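Local coordinates for cobalamin biosynthesis protein CobN (Mycobacterium tuberculosis, PDB 7C6O), which is the large, catalytic subunit of cobaltochelatase, the enzyme that inserts cobalt into the corrin ring during cobalamin biosynthesis, at residues S291-W296 against F326-I331; A802-E807 against L836-N841; A849-L854 against R916-L921; L902-V907 against P932-T937; G997-T1002 against G1030-G1035. One frame throughout, in Å; residues are numbered along the deposited sequence.

Contact 1 of 5, residues S291-W296 against F326-I331; sequences SPRDQW and FSFKEI
Arg293 and Trp296, from the start of helix 293-298, both meet the Phe328 ring from one side: Arg293 over the face, Trp296 obliquely. Arg293 makes a CH-pi contact there, with CG 3.8 Å from the ring centroid. The rim of the Phe328 ring meets Trp296, whose own face it covers: Phe328 CZ is 3.4 Å from Trp296 CE3. The two ring planes stand 41° apart. At the edge of the Phe328 ring, near its plane, is Ser291 O. This is helix-on-sheet packing near one edge of a mixed sheet, on the strand next to the outermost, 337-341. Strand 321-331 runs parallel to strand 283-289, and helix 293-298 folds back over it right after the latter strand. With CG anti to the backbone N (chi1 -173°) and an extended chain, Arg293 lies over the phenyl ring, and its guanidinium goes on to a salt bridge with Asp342. The indole NH of Trp296 is bonded to Gly570 O, and Lys567 makes a cation-pi contact with the same side chain.

Polar contacts hold the other end. Lys329 N makes a weak hydrogen bond to Ser291 O. Pro292, the N-cap residue, has no side-chain acceptor for the first turn, and Glu330 supplies one from the strand. Its chain bends at chi2, and Arg293 N donates to Glu330 OE2 on the syn side over 3.0 Å, nearly straight at 171°.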
# COMPACT_ATOMS: atom_id res chain seq x y z
N SER A 291 -11.32 7.98 18.72
CA SER A 291 -12.24 6.93 19.12
C SER A 291 -11.79 6.35 20.46
O SER A 291 -10.61 6.44 20.80
CB SER A 291 -12.30 5.82 18.06
OG SER A 291 -11.00 5.45 17.64
N PRO A 292 -12.71 5.78 21.24
CA PRO A 292 -12.34 5.33 22.59
C PRO A 292 -11.48 4.08 22.57
O PRO A 292 -11.50 3.29 21.63
CB PRO A 292 -13.70 5.05 23.24
CG PRO A 292 -14.60 4.72 22.10
CD PRO A 292 -14.14 5.59 20.96
N ARG A 293 -10.72 3.91 23.65
CA ARG A 293 -9.76 2.81 23.71
C ARG A 293 -10.45 1.45 23.72
O ARG A 293 -9.92 0.49 23.14
CB ARG A 293 -8.86 2.95 24.94
CG ARG A 293 -7.73 1.93 24.98
CD ARG A 293 -6.90 2.07 26.25
NE ARG A 293 -5.76 1.16 26.26
CZ ARG A 293 -5.80 -0.10 26.68
NH1 ARG A 293 -6.94 -0.61 27.12
NH2 ARG A 293 -4.71 -0.85 26.66
N ASP A 294 -11.62 1.34 24.35
CA ASP A 294 -12.29 0.04 24.41
C ASP A 294 -12.65 -0.46 23.01
O ASP A 294 -12.56 -1.66 22.74
CB ASP A 294 -13.54 0.12 25.30
CG ASP A 294 -14.65 0.95 24.69
OD1 ASP A 294 -14.36 1.90 23.93
OD2 ASP A 294 -15.83 0.65 24.97
N GLN A 295 -13.03 0.45 22.11
CA GLN A 295 -13.31 0.03 20.74
C GLN A 295 -12.04 -0.36 20.00
O GLN A 295 -12.06 -1.24 19.14
CB GLN A 295 -14.03 1.15 19.98
CG GLN A 295 -15.43 1.46 20.49
CD GLN A 295 -16.10 2.56 19.70
OE1 GLN A 295 -15.63 2.96 18.64
NE2 GLN A 295 -17.21 3.07 20.23
N TRP A 296 -10.92 0.29 20.33
CA TRP A 296 -9.64 -0.08 19.74
C TRP A 296 -9.21 -1.48 20.18
O TRP A 296 -8.74 -2.28 19.37
CB TRP A 296 -8.58 0.96 20.10
CG TRP A 296 -7.18 0.65 19.65
CD1 TRP A 296 -6.69 0.73 18.38
CD2 TRP A 296 -6.08 0.26 20.48
NE1 TRP A 296 -5.36 0.39 18.36
CE2 TRP A 296 -4.96 0.10 19.64
CE3 TRP A 296 -5.94 0.01 21.85
CZ2 TRP A 296 -3.71 -0.28 20.13
CZ3 TRP A 296 -4.70 -0.37 22.33
CH2 TRP A 296 -3.60 -0.51 21.47
N PHE A 326 -1.00 6.03 21.22
CA PHE A 326 -0.66 6.12 22.63
C PHE A 326 -1.70 6.85 23.46
O PHE A 326 -1.56 6.90 24.69
CB PHE A 326 0.71 6.81 22.81
CG PHE A 326 0.69 8.29 22.58
CD1 PHE A 326 0.80 8.81 21.30
CD2 PHE A 326 0.58 9.17 23.65
CE1 PHE A 326 0.80 10.17 21.09
CE2 PHE A 326 0.58 10.54 23.44
CZ PHE A 326 0.68 11.04 22.16
N SER A 327 -2.74 7.42 22.84
CA SER A 327 -3.82 8.04 23.59
C SER A 327 -5.11 7.88 22.80
O SER A 327 -5.10 7.65 21.59
CB SER A 327 -3.55 9.52 23.88
OG SER A 327 -3.66 10.31 22.72
N PHE A 328 -6.23 7.98 23.52
CA PHE A 328 -7.54 7.68 22.96
C PHE A 328 -8.57 8.68 23.47
O PHE A 328 -8.53 9.07 24.64
CB PHE A 328 -7.97 6.24 23.31
CG PHE A 328 -6.99 5.20 22.86
CD1 PHE A 328 -7.14 4.56 21.64
CD2 PHE A 328 -5.89 4.87 23.65
CE1 PHE A 328 -6.23 3.60 21.23
CE2 PHE A 328 -4.98 3.92 23.24
CZ PHE A 328 -5.15 3.29 22.02
N LYS A 329 -9.47 9.07 22.58
CA LYS A 329 -10.47 10.09 22.88
C LYS A 329 -11.56 9.50 23.77
O LYS A 329 -12.18 8.49 23.41
CB LYS A 329 -11.05 10.63 21.57
CG LYS A 329 -12.27 11.53 21.70
CD LYS A 329 -12.55 12.22 20.37
CE LYS A 329 -13.87 12.97 20.38
NZ LYS A 329 -15.04 12.05 20.42
N GLU A 330 -11.78 10.11 24.92
CA GLU A 330 -12.83 9.70 25.85
C GLU A 330 -13.73 10.88 26.14
O GLU A 330 -13.27 12.03 26.22
CB GLU A 330 -12.23 9.14 27.14
CG GLU A 330 -11.18 8.05 26.92
CD GLU A 330 -11.76 6.77 26.32
OE1 GLU A 330 -12.98 6.54 26.45
OE2 GLU A 330 -10.98 5.99 25.73
N ILE A 331 -15.03 10.61 26.29
CA ILE A 331 -16.04 11.64 26.50
C ILE A 331 -16.70 11.42 27.85
O ILE A 331 -16.96 10.27 28.24
CB ILE A 331 -17.09 11.63 25.37
CG1 ILE A 331 -16.41 11.78 24.01
CG2 ILE A 331 -18.12 12.73 25.57
CD1 ILE A 331 -17.38 11.91 22.85
O HOH W 1 -12.60 3.41 26.31

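Contact 2 of 5, residues A802-E807 against L836-N841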
# COMPACT_ATOMS: atom_id res chain seq x y z
N ALA A 802 18.49 10.20 -12.63
CA ALA A 802 19.81 10.28 -12.01
C ALA A 802 19.75 10.09 -10.50
O ALA A 802 20.76 9.69 -9.90
CB ALA A 802 20.47 11.62 -12.34
N GLY A 803 18.60 10.35 -9.87
CA GLY A 803 18.46 10.15 -8.44
C GLY A 803 18.59 8.70 -8.01
O GLY A 803 18.78 8.44 -6.82
N THR A 804 18.48 7.76 -8.95
CA THR A 804 18.64 6.35 -8.62
C THR A 804 20.00 6.06 -8.00
O THR A 804 20.12 5.17 -7.15
CB THR A 804 18.42 5.51 -9.88
OG1 THR A 804 17.06 5.63 -10.30
CG2 THR A 804 18.73 4.04 -9.62
N ALA A 805 21.03 6.81 -8.40
CA ALA A 805 22.37 6.59 -7.85
C ALA A 805 22.48 6.94 -6.38
O ALA A 805 23.53 6.67 -5.78
CB ALA A 805 23.39 7.39 -8.66
N THR A 806 21.45 7.52 -5.77
CA THR A 806 21.47 7.87 -4.35
C THR A 806 20.77 6.84 -3.47
O THR A 806 20.66 7.06 -2.26
CB THR A 806 20.82 9.24 -4.12
OG1 THR A 806 19.39 9.13 -4.23
CG2 THR A 806 21.31 10.25 -5.15
N GLU A 807 20.29 5.73 -4.04
CA GLU A 807 19.48 4.79 -3.28
C GLU A 807 20.25 4.20 -2.10
O GLU A 807 19.72 4.11 -0.98
CB GLU A 807 18.98 3.67 -4.20
CG GLU A 807 17.86 4.08 -5.13
CD GLU A 807 17.62 3.07 -6.23
OE1 GLU A 807 18.36 2.06 -6.29
OE2 GLU A 807 16.71 3.29 -7.05
N LEU A 836 9.72 9.47 -9.86
CA LEU A 836 11.16 9.65 -9.88
C LEU A 836 11.51 11.04 -9.34
O LEU A 836 10.75 12.00 -9.54
CB LEU A 836 11.70 9.49 -11.29
CG LEU A 836 11.21 8.25 -12.05
CD1 LEU A 836 11.76 8.21 -13.47
CD2 LEU A 836 11.58 6.98 -11.29
N PRO A 837 12.64 11.20 -8.64
CA PRO A 837 13.67 10.20 -8.37
C PRO A 837 13.29 9.17 -7.32
O PRO A 837 12.39 9.40 -6.50
CB PRO A 837 14.84 11.05 -7.86
CG PRO A 837 14.16 12.17 -7.15
CD PRO A 837 12.95 12.49 -7.99
N THR A 838 13.98 8.03 -7.34
CA THR A 838 13.83 7.03 -6.30
C THR A 838 14.73 7.41 -5.12
O THR A 838 15.27 8.52 -5.05
CB THR A 838 14.13 5.64 -6.84
OG1 THR A 838 15.42 5.63 -7.46
CG2 THR A 838 13.07 5.23 -7.86
N GLY A 839 14.92 6.49 -4.18
CA GLY A 839 15.63 6.81 -2.96
C GLY A 839 14.81 7.57 -1.95
O GLY A 839 15.39 8.22 -1.07
N ARG A 840 13.49 7.50 -2.03
CA ARG A 840 12.60 8.26 -1.17
C ARG A 840 11.65 7.34 -0.42
O ARG A 840 11.36 6.22 -0.86
CB ARG A 840 11.80 9.29 -1.99
CG ARG A 840 12.67 10.31 -2.71
CD ARG A 840 11.84 11.39 -3.41
NE ARG A 840 11.14 10.86 -4.58
CZ ARG A 840 10.37 11.60 -5.38
NH1 ARG A 840 10.19 12.89 -5.14
NH2 ARG A 840 9.77 11.04 -6.42
N ASN A 841 11.17 7.82 0.73
CA ASN A 841 10.20 7.09 1.55
C ASN A 841 8.81 7.45 1.04
O ASN A 841 8.19 8.40 1.51
CB ASN A 841 10.39 7.45 3.02
CG ASN A 841 9.42 6.72 3.93
OD1 ASN A 841 8.82 5.72 3.53
ND2 ASN A 841 9.28 7.20 5.16
O HOH W 2 15.19 7.81 -10.10
O HOH W 3 16.64 11.02 -4.68
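Thr838 OG1 donates a short hydrogen bond to Glu807 OE2, 2.7 Å away, and takes the anti lone pair of that oxygen. The Thr838 hydroxyl lies between its backbone N and carbonyl carbon (chi1 54°), which turns it toward the carboxylate. Thr804 OG1 lies 3.3 Å from Thr838 OG1 and is hydrogen-bonded to Leu801 O. Beside this polar group, Pro837 CB packs on Gly803 CA at 3.8 Å, with the Gly803 backbone directly against the proline ring.

Two waters bridge the segments. Water 2 accepts from Thr838 N and is hydrogen-bonded to Thr804 OG1. Water 3 donates to Thr838 O at 2.9 Å and, weakly, to Thr806 OG1. The Thr806 hydroxyl is itself held by Gly803 O, which accepts from both Thr806 N and Thr806 OG1 inside the 3-10 turn 803-806.

Further out, the contact joins the turn between helices 784-801 and 807-815 to an irregular loop with a cis peptide before Pro837. Gly839 continues that loop at positive phi. Its backbone and that of Arg840 bond to Asp611 at strand 608-612.

Glu807 OE1 accepts from His702 NE2 and Gly705 N, and OE2 also accepts from Leu613 N. So many donors round one buried carboxylate should stabilise its negative charge and keep it from rotating.

Contact 3 of 5, residues A849-L854 against R916-L921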
# COMPACT_ATOMS: atom_id res chain seq x y z
N ALA A 849 -10.11 10.41 -2.01
CA ALA A 849 -10.16 11.03 -3.33
C ALA A 849 -10.03 9.99 -4.44
O ALA A 849 -9.55 10.31 -5.53
CB ALA A 849 -9.08 12.10 -3.47
N VAL A 850 -10.46 8.76 -4.18
CA VAL A 850 -10.43 7.71 -5.20
C VAL A 850 -11.84 7.15 -5.36
O VAL A 850 -12.54 6.92 -4.37
CB VAL A 850 -9.41 6.61 -4.84
CG1 VAL A 850 -7.99 7.17 -4.86
CG2 VAL A 850 -9.71 5.99 -3.49
N PRO A 851 -12.31 6.94 -6.60
CA PRO A 851 -11.56 7.18 -7.84
C PRO A 851 -11.46 8.66 -8.21
O PRO A 851 -12.39 9.43 -7.96
CB PRO A 851 -12.38 6.43 -8.89
CG PRO A 851 -13.78 6.48 -8.36
CD PRO A 851 -13.65 6.37 -6.87
N SER A 852 -10.33 9.04 -8.80
CA SER A 852 -10.21 10.35 -9.40
C SER A 852 -11.05 10.41 -10.67
O SER A 852 -11.59 9.41 -11.15
CB SER A 852 -8.75 10.66 -9.73
OG SER A 852 -8.28 9.86 -10.81
N ARG A 853 -11.17 11.62 -11.23
CA ARG A 853 -11.91 11.77 -12.48
C ARG A 853 -11.22 11.02 -13.61
O ARG A 853 -11.89 10.44 -14.48
CB ARG A 853 -12.07 13.25 -12.82
CG ARG A 853 -12.96 14.01 -11.85
CD ARG A 853 -13.15 15.46 -12.27
NE ARG A 853 -14.07 16.17 -11.38
CZ ARG A 853 -15.38 16.21 -11.55
NH1 ARG A 853 -15.94 15.58 -12.58
NH2 ARG A 853 -16.15 16.88 -10.70
N LEU A 854 -9.89 11.01 -13.63
CA LEU A 854 -9.18 10.24 -14.65
C LEU A 854 -9.41 8.74 -14.46
O LEU A 854 -9.57 8.00 -15.43
CB LEU A 854 -7.68 10.55 -14.61
CG LEU A 854 -7.24 11.90 -15.17
CD1 LEU A 854 -5.72 12.03 -15.12
CD2 LEU A 854 -7.76 12.09 -16.59
N ARG A 916 -11.10 17.60 -4.32
CA ARG A 916 -11.08 16.48 -5.26
C ARG A 916 -11.51 15.17 -4.61
O ARG A 916 -11.34 14.11 -5.21
CB ARG A 916 -9.72 16.31 -5.93
CG ARG A 916 -9.21 17.58 -6.58
CD ARG A 916 -7.91 17.36 -7.32
NE ARG A 916 -7.33 18.62 -7.77
CZ ARG A 916 -6.21 18.72 -8.47
NH1 ARG A 916 -5.53 17.63 -8.81
NH2 ARG A 916 -5.77 19.92 -8.84
N ARG A 917 -12.09 15.23 -3.42
CA ARG A 917 -12.52 14.02 -2.73
C ARG A 917 -13.90 13.59 -3.20
O ARG A 917 -14.73 14.41 -3.62
CB ARG A 917 -12.51 14.25 -1.21
CG ARG A 917 -11.10 14.49 -0.66
CD ARG A 917 -11.06 14.64 0.85
NE ARG A 917 -9.77 14.21 1.38
CZ ARG A 917 -9.43 14.27 2.67
NH1 ARG A 917 -10.27 14.74 3.57
NH2 ARG A 917 -8.23 13.84 3.05
N VAL A 918 -14.14 12.28 -3.16
CA VAL A 918 -15.45 11.73 -3.50
C VAL A 918 -16.36 11.90 -2.30
O VAL A 918 -16.04 11.44 -1.19
CB VAL A 918 -15.34 10.25 -3.91
CG1 VAL A 918 -16.73 9.69 -4.23
CG2 VAL A 918 -14.41 10.09 -5.10
N ILE A 919 -17.50 12.56 -2.50
CA ILE A 919 -18.39 12.92 -1.40
C ILE A 919 -19.76 12.29 -1.51
O ILE A 919 -20.50 12.29 -0.52
CB ILE A 919 -18.52 14.45 -1.27
CG1 ILE A 919 -19.13 15.04 -2.55
CG2 ILE A 919 -17.17 15.09 -0.98
CD1 ILE A 919 -19.34 16.54 -2.49
N ASP A 920 -20.14 11.74 -2.67
CA ASP A 920 -21.47 11.16 -2.83
C ASP A 920 -21.47 10.24 -4.05
O ASP A 920 -20.45 10.07 -4.73
CB ASP A 920 -22.53 12.25 -2.96
CG ASP A 920 -23.85 11.86 -2.32
OD1 ASP A 920 -24.10 10.65 -2.17
OD2 ASP A 920 -24.63 12.77 -1.96
N LEU A 921 -22.63 9.64 -4.31
CA LEU A 921 -22.86 8.81 -5.47
C LEU A 921 -24.15 9.26 -6.15
O LEU A 921 -25.06 9.77 -5.49
CB LEU A 921 -22.97 7.32 -5.10
CG LEU A 921 -21.77 6.67 -4.41
CD1 LEU A 921 -22.18 5.32 -3.84
CD2 LEU A 921 -20.62 6.52 -5.38
O HOH W 4 -10.13 12.74 -6.98
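Ala849 meets the second segment at its turn. Its CB lies 3.5 Å from Arg916 O, and its CA is 3.9 Å from Arg917 CA, so the two backbones touch. No direct hydrogen bond crosses here. Water 4 donates to Ala849 O at 2.9 Å and also lies against Arg916 O, though so close (2.5 Å) that this leg is doubtful. Ala849 O also accepts from a bound glycerol, probably left by the crystallisation liquor. The Arg917 side chain starts out away from the first segment, though its CG stays against Ala849 CB, and its NE makes a salt bridge with Asp846. Val918 pairs by backbone with Lys848.

Val850 points away, onto Val951 of helix 949-963, but its carbonyl O faces Val918 CG2 at 3.8 Å. A cis peptide bond then leads into Pro851 and bends the chain round Val918. Val918 CG2 sits 3.6 Å from Pro851 O and 4.2 Å from Pro851 CD. It is anti to the carbonyl carbon, with CG1 anti to the backbone N (chi1 179°), and this directs CG2 into the bend.

The contact thus sets the loop leading into helix 853-874 against the two-stranded antiparallel hairpin 907-911 and 918-923. Further along that second strand, Ile919 and Asp920 both face Val910 in a classic beta bulge. The hairpin also grips the loop from its other strand, where Trp911 NE1 donates to Pro851 O.

Ser852 is the N-cap of helix 853-874, its OG accepting from Ala855 N. Arg853, in the first turn, reaches back to the hairpin through a salt bridge with Asp913.

Contact 4 of 5, residues L902-V907 against P932-T937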
# COMPACT_ATOMS: atom_id res chain seq x y z
N LEU A 902 -18.32 0.69 -10.06
CA LEU A 902 -19.38 1.69 -10.11
C LEU A 902 -20.00 1.79 -11.50
O LEU A 902 -21.22 1.89 -11.64
CB LEU A 902 -18.83 3.05 -9.67
CG LEU A 902 -18.39 3.14 -8.20
CD1 LEU A 902 -17.78 4.50 -7.89
CD2 LEU A 902 -19.57 2.87 -7.28
N ALA A 903 -19.16 1.74 -12.54
CA ALA A 903 -19.67 1.85 -13.91
C ALA A 903 -20.56 0.66 -14.26
O ALA A 903 -21.60 0.83 -14.91
CB ALA A 903 -18.52 1.97 -14.90
N LEU A 904 -20.17 -0.55 -13.85
CA LEU A 904 -20.99 -1.72 -14.13
C LEU A 904 -22.35 -1.62 -13.44
O LEU A 904 -23.38 -1.96 -14.03
CB LEU A 904 -20.26 -2.99 -13.71
CG LEU A 904 -19.05 -3.38 -14.55
CD1 LEU A 904 -18.20 -4.43 -13.84
CD2 LEU A 904 -19.50 -3.88 -15.91
N LEU A 905 -22.36 -1.15 -12.19
CA LEU A 905 -23.61 -0.95 -11.46
C LEU A 905 -24.44 0.20 -12.03
O LEU A 905 -25.65 0.26 -11.77
CB LEU A 905 -23.32 -0.67 -9.99
CG LEU A 905 -22.59 -1.76 -9.20
CD1 LEU A 905 -22.30 -1.28 -7.78
CD2 LEU A 905 -23.42 -3.03 -9.17
N GLY A 906 -23.83 1.11 -12.78
CA GLY A 906 -24.54 2.27 -13.28
C GLY A 906 -24.60 3.41 -12.29
O GLY A 906 -25.62 4.11 -12.21
N VAL A 907 -23.53 3.62 -11.53
CA VAL A 907 -23.46 4.66 -10.50
C VAL A 907 -22.25 5.54 -10.78
O VAL A 907 -21.15 5.03 -11.01
CB VAL A 907 -23.38 4.05 -9.09
CG1 VAL A 907 -23.23 5.14 -8.04
CG2 VAL A 907 -24.60 3.20 -8.82
N PRO A 932 -28.46 -2.98 -19.14
CA PRO A 932 -28.82 -3.33 -17.77
C PRO A 932 -27.71 -3.00 -16.79
O PRO A 932 -26.52 -2.99 -17.14
CB PRO A 932 -29.06 -4.84 -17.83
CG PRO A 932 -29.27 -5.15 -19.27
CD PRO A 932 -28.44 -4.16 -20.02
N ARG A 933 -28.10 -2.71 -15.55
CA ARG A 933 -27.14 -2.70 -14.46
C ARG A 933 -26.60 -4.11 -14.27
O ARG A 933 -27.37 -5.05 -14.08
CB ARG A 933 -27.80 -2.19 -13.17
CG ARG A 933 -28.45 -0.83 -13.29
CD ARG A 933 -28.84 -0.27 -11.93
NE ARG A 933 -29.72 0.88 -12.06
CZ ARG A 933 -29.31 2.12 -12.29
NH1 ARG A 933 -28.01 2.38 -12.42
NH2 ARG A 933 -30.19 3.11 -12.40
N ILE A 934 -25.28 -4.25 -14.35
CA ILE A 934 -24.64 -5.55 -14.23
C ILE A 934 -24.28 -5.78 -12.77
O ILE A 934 -23.73 -4.90 -12.11
CB ILE A 934 -23.38 -5.62 -15.12
CG1 ILE A 934 -23.71 -5.19 -16.56
CG2 ILE A 934 -22.79 -7.02 -15.09
CD1 ILE A 934 -24.68 -6.11 -17.28
N ASP A 935 -24.61 -6.96 -12.26
CA ASP A 935 -24.25 -7.31 -10.89
C ASP A 935 -22.74 -7.47 -10.78
O ASP A 935 -22.06 -7.87 -11.73
CB ASP A 935 -24.96 -8.60 -10.46
CG ASP A 935 -25.20 -8.67 -8.96
OD1 ASP A 935 -24.74 -7.77 -8.23
OD2 ASP A 935 -25.87 -9.62 -8.52
N VAL A 936 -22.20 -7.13 -9.61
CA VAL A 936 -20.76 -7.22 -9.37
C VAL A 936 -20.52 -7.87 -8.01
O VAL A 936 -21.10 -7.44 -7.01
CB VAL A 936 -20.07 -5.84 -9.43
CG1 VAL A 936 -18.57 -6.00 -9.19
CG2 VAL A 936 -20.33 -5.15 -10.75
N THR A 937 -19.68 -8.90 -7.99
CA THR A 937 -19.13 -9.45 -6.76
C THR A 937 -17.67 -9.05 -6.69
O THR A 937 -16.91 -9.25 -7.64
CB THR A 937 -19.27 -10.98 -6.71
OG1 THR A 937 -20.65 -11.33 -6.61
CG2 THR A 937 -18.52 -11.54 -5.52
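Arg933 and the end of helix 896-905 share the main polar contacts. Arg933 NH1 donates to Leu905 O over 3.2 Å at 166°. This bond is in the carbonyl plane, on a lone pair, and close to the guanidinium plane. NH1 also makes a weaker, more bent bond to Gly906 O. Next to these, Ile934 N donates to Leu904 O at 3.0 Å, from above the carbonyl plane.

These acceptors lie where the helix stops. Gly906, at positive phi, is the C-prime residue of a Schellman motif, with Val907 N bonded to Leu902 O and a weak bond from Gly906 N to Ala903 O. Carbonyls at a helix C-terminus lack the next turn's donors. Here Arg933 and Ile934 N supply donors, with Arg931 adding bonds to Ala903 O and Leu904 O. The Arg933 chain is extended from CG to NE, and its CD passes 3.2 Å from Leu905 O. A salt bridge from NE to Glu967 and a bond from NH2 to Met924 O hold the far side of the guanidinium.

Apolar packing continues toward the strand. Val936 CG2 is the main contact point, 3.7 Å from Leu904 CB and 4.1 Å from Leu905 CD2. Leu905 CD2 also rests 3.5 Å from Ile934 O. Leu904 and Val936 cross at about a right angle.

Segment 932-937 passes the helix end and leads into strand 935-940, which pairs with strand 880-885 in the mixed sheet. Leu904 also packs on helix 853-874, while Leu905 touches both helix 949-963 and helix 973-985.

Contact 5 of 5, residues G997-T1002 against G1030-G1035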
# COMPACT_ATOMS: atom_id res chain seq x y z
N GLY A 997 -13.61 -10.47 1.41
CA GLY A 997 -12.20 -10.24 1.58
C GLY A 997 -11.59 -11.18 2.60
O GLY A 997 -12.23 -12.11 3.08
N SER A 998 -10.32 -10.92 2.91
CA SER A 998 -9.60 -11.71 3.90
C SER A 998 -10.31 -11.67 5.25
O SER A 998 -11.02 -10.71 5.57
CB SER A 998 -8.17 -11.19 4.07
OG SER A 998 -7.37 -11.49 2.93
N LYS A 999 -10.12 -12.72 6.04
CA LYS A 999 -10.64 -12.74 7.40
C LYS A 999 -10.13 -11.52 8.16
O LYS A 999 -8.96 -11.14 8.01
CB LYS A 999 -10.22 -14.03 8.11
CG LYS A 999 -10.75 -14.17 9.53
CD LYS A 999 -10.41 -15.53 10.13
CE LYS A 999 -11.02 -15.69 11.52
NZ LYS A 999 -10.71 -17.00 12.14
N PRO A 1000 -10.99 -10.87 8.95
CA PRO A 1000 -10.53 -9.71 9.73
C PRO A 1000 -9.30 -10.05 10.55
O PRO A 1000 -9.21 -11.13 11.14
CB PRO A 1000 -11.73 -9.38 10.62
CG PRO A 1000 -12.90 -9.93 9.90
CD PRO A 1000 -12.42 -11.14 9.16
N GLY A 1001 -8.36 -9.12 10.58
CA GLY A 1001 -7.11 -9.33 11.27
C GLY A 1001 -6.09 -10.15 10.52
O GLY A 1001 -5.03 -10.44 11.08
N THR A 1002 -6.38 -10.56 9.28
CA THR A 1002 -5.51 -11.44 8.51
C THR A 1002 -5.42 -10.93 7.08
O THR A 1002 -6.13 -10.00 6.67
CB THR A 1002 -6.02 -12.89 8.50
OG1 THR A 1002 -7.07 -13.02 7.53
CG2 THR A 1002 -6.56 -13.29 9.85
N GLY A 1030 -11.11 -16.16 2.28
CA GLY A 1030 -11.79 -15.00 1.73
C GLY A 1030 -13.31 -15.01 1.84
O GLY A 1030 -13.98 -14.16 1.23
N GLY A 1031 -13.86 -15.94 2.60
CA GLY A 1031 -15.31 -16.03 2.75
C GLY A 1031 -15.86 -15.13 3.84
O GLY A 1031 -16.60 -15.59 4.71
N PHE A 1032 -15.52 -13.85 3.78
CA PHE A 1032 -15.88 -12.89 4.82
C PHE A 1032 -16.40 -11.62 4.17
O PHE A 1032 -15.78 -11.09 3.24
CB PHE A 1032 -14.67 -12.60 5.71
CG PHE A 1032 -14.10 -13.84 6.34
CD1 PHE A 1032 -13.14 -14.59 5.69
CD2 PHE A 1032 -14.57 -14.29 7.57
CE1 PHE A 1032 -12.64 -15.75 6.25
CE2 PHE A 1032 -14.08 -15.45 8.14
CZ PHE A 1032 -13.11 -16.18 7.48
N ALA A 1033 -17.54 -11.13 4.65
CA ALA A 1033 -18.27 -10.05 4.01
C ALA A 1033 -17.92 -8.70 4.62
O ALA A 1033 -17.82 -8.57 5.85
CB ALA A 1033 -19.78 -10.28 4.11
N TYR A 1034 -17.75 -7.69 3.77
CA TYR A 1034 -17.41 -6.35 4.20
C TYR A 1034 -18.45 -5.35 3.71
O TYR A 1034 -19.08 -5.56 2.66
CB TYR A 1034 -16.01 -5.95 3.73
CG TYR A 1034 -14.93 -6.67 4.51
CD1 TYR A 1034 -14.42 -6.12 5.68
CD2 TYR A 1034 -14.45 -7.91 4.10
CE1 TYR A 1034 -13.45 -6.78 6.41
CE2 TYR A 1034 -13.48 -8.58 4.82
CZ TYR A 1034 -12.98 -8.01 5.97
OH TYR A 1034 -12.02 -8.67 6.70
N GLY A 1035 -18.61 -4.28 4.46
CA GLY A 1035 -19.65 -3.30 4.24
C GLY A 1035 -20.34 -2.93 5.53
O GLY A 1035 -19.98 -3.39 6.61
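Gly997 N donates to Phe1032 O over 2.9 Å, in the carbonyl plane, and Gly1030 CA makes a CA-H...O contact with Gly997 O at 3.2 Å. Past Gly997 the chain turns away, and the touching parts run 80° apart.

Tyr1034 takes up the next carbonyl. Its OH donates to Ser998 O in a very short bond of 2.5 Å, lying nearly along the C=O axis. That oxygen lies in the plane of the tyrosine ring, at its edge, and Gly997 N is also near that edge. The phenol has CG anti to the carbonyl carbon (chi1 -73°), which lays the ring alongside Gly997. Arg945 NH1 donates to the same hydroxyl, which thus accepts from an arginine and donates to a carbonyl.

This is near one edge of the mixed sheet, just inside strand 1041-1042, where strand 995-997 lies antiparallel to the short, weakly bonded strand 1032-1034. The loop after 995-997 forms a type II beta turn, Lys999 to Thr1002, with Gly1001 at positive phi. Thr1002 N and Thr1002 OG1 both bond to Lys999 O, from one face of its plane.

Lys999 lies over one face of the Phe1032 ring. Its CB is 3.7 Å from the ring centroid, a CH-pi contact, and the extended chain continues to a salt bridge with Asp525. Pro1000 packs obliquely against both rings, its CD 4.1 Å from Phe1032 CD2 and its CG 3.5 Å from Tyr1034 OH.

In the fold
Contacts 3 and 4 form the one pair that touches directly. Their segments alternate along the chain. Leu921 CB packs on Val907 CG1 of the partner hairpin strand at 3.7 Å, and Leu921 CD2 reaches Leu902 CD2 of helix 896-905 at 4.2 Å. Contacts 4 and 5 reach the same mixed sheet through strands 935-940 and 995-997, with nearest atoms about 9 Å apart. Contact 1 belongs to another sheet; its nearest atoms are about 11 Å from contact 5. Contact 2 lies apart, about 17 Å from contact 3 by nearest atoms and across the chain's centre from contacts 4 and 5. The sodium ion, bound by Asp125 and Ser127, involves none of the five.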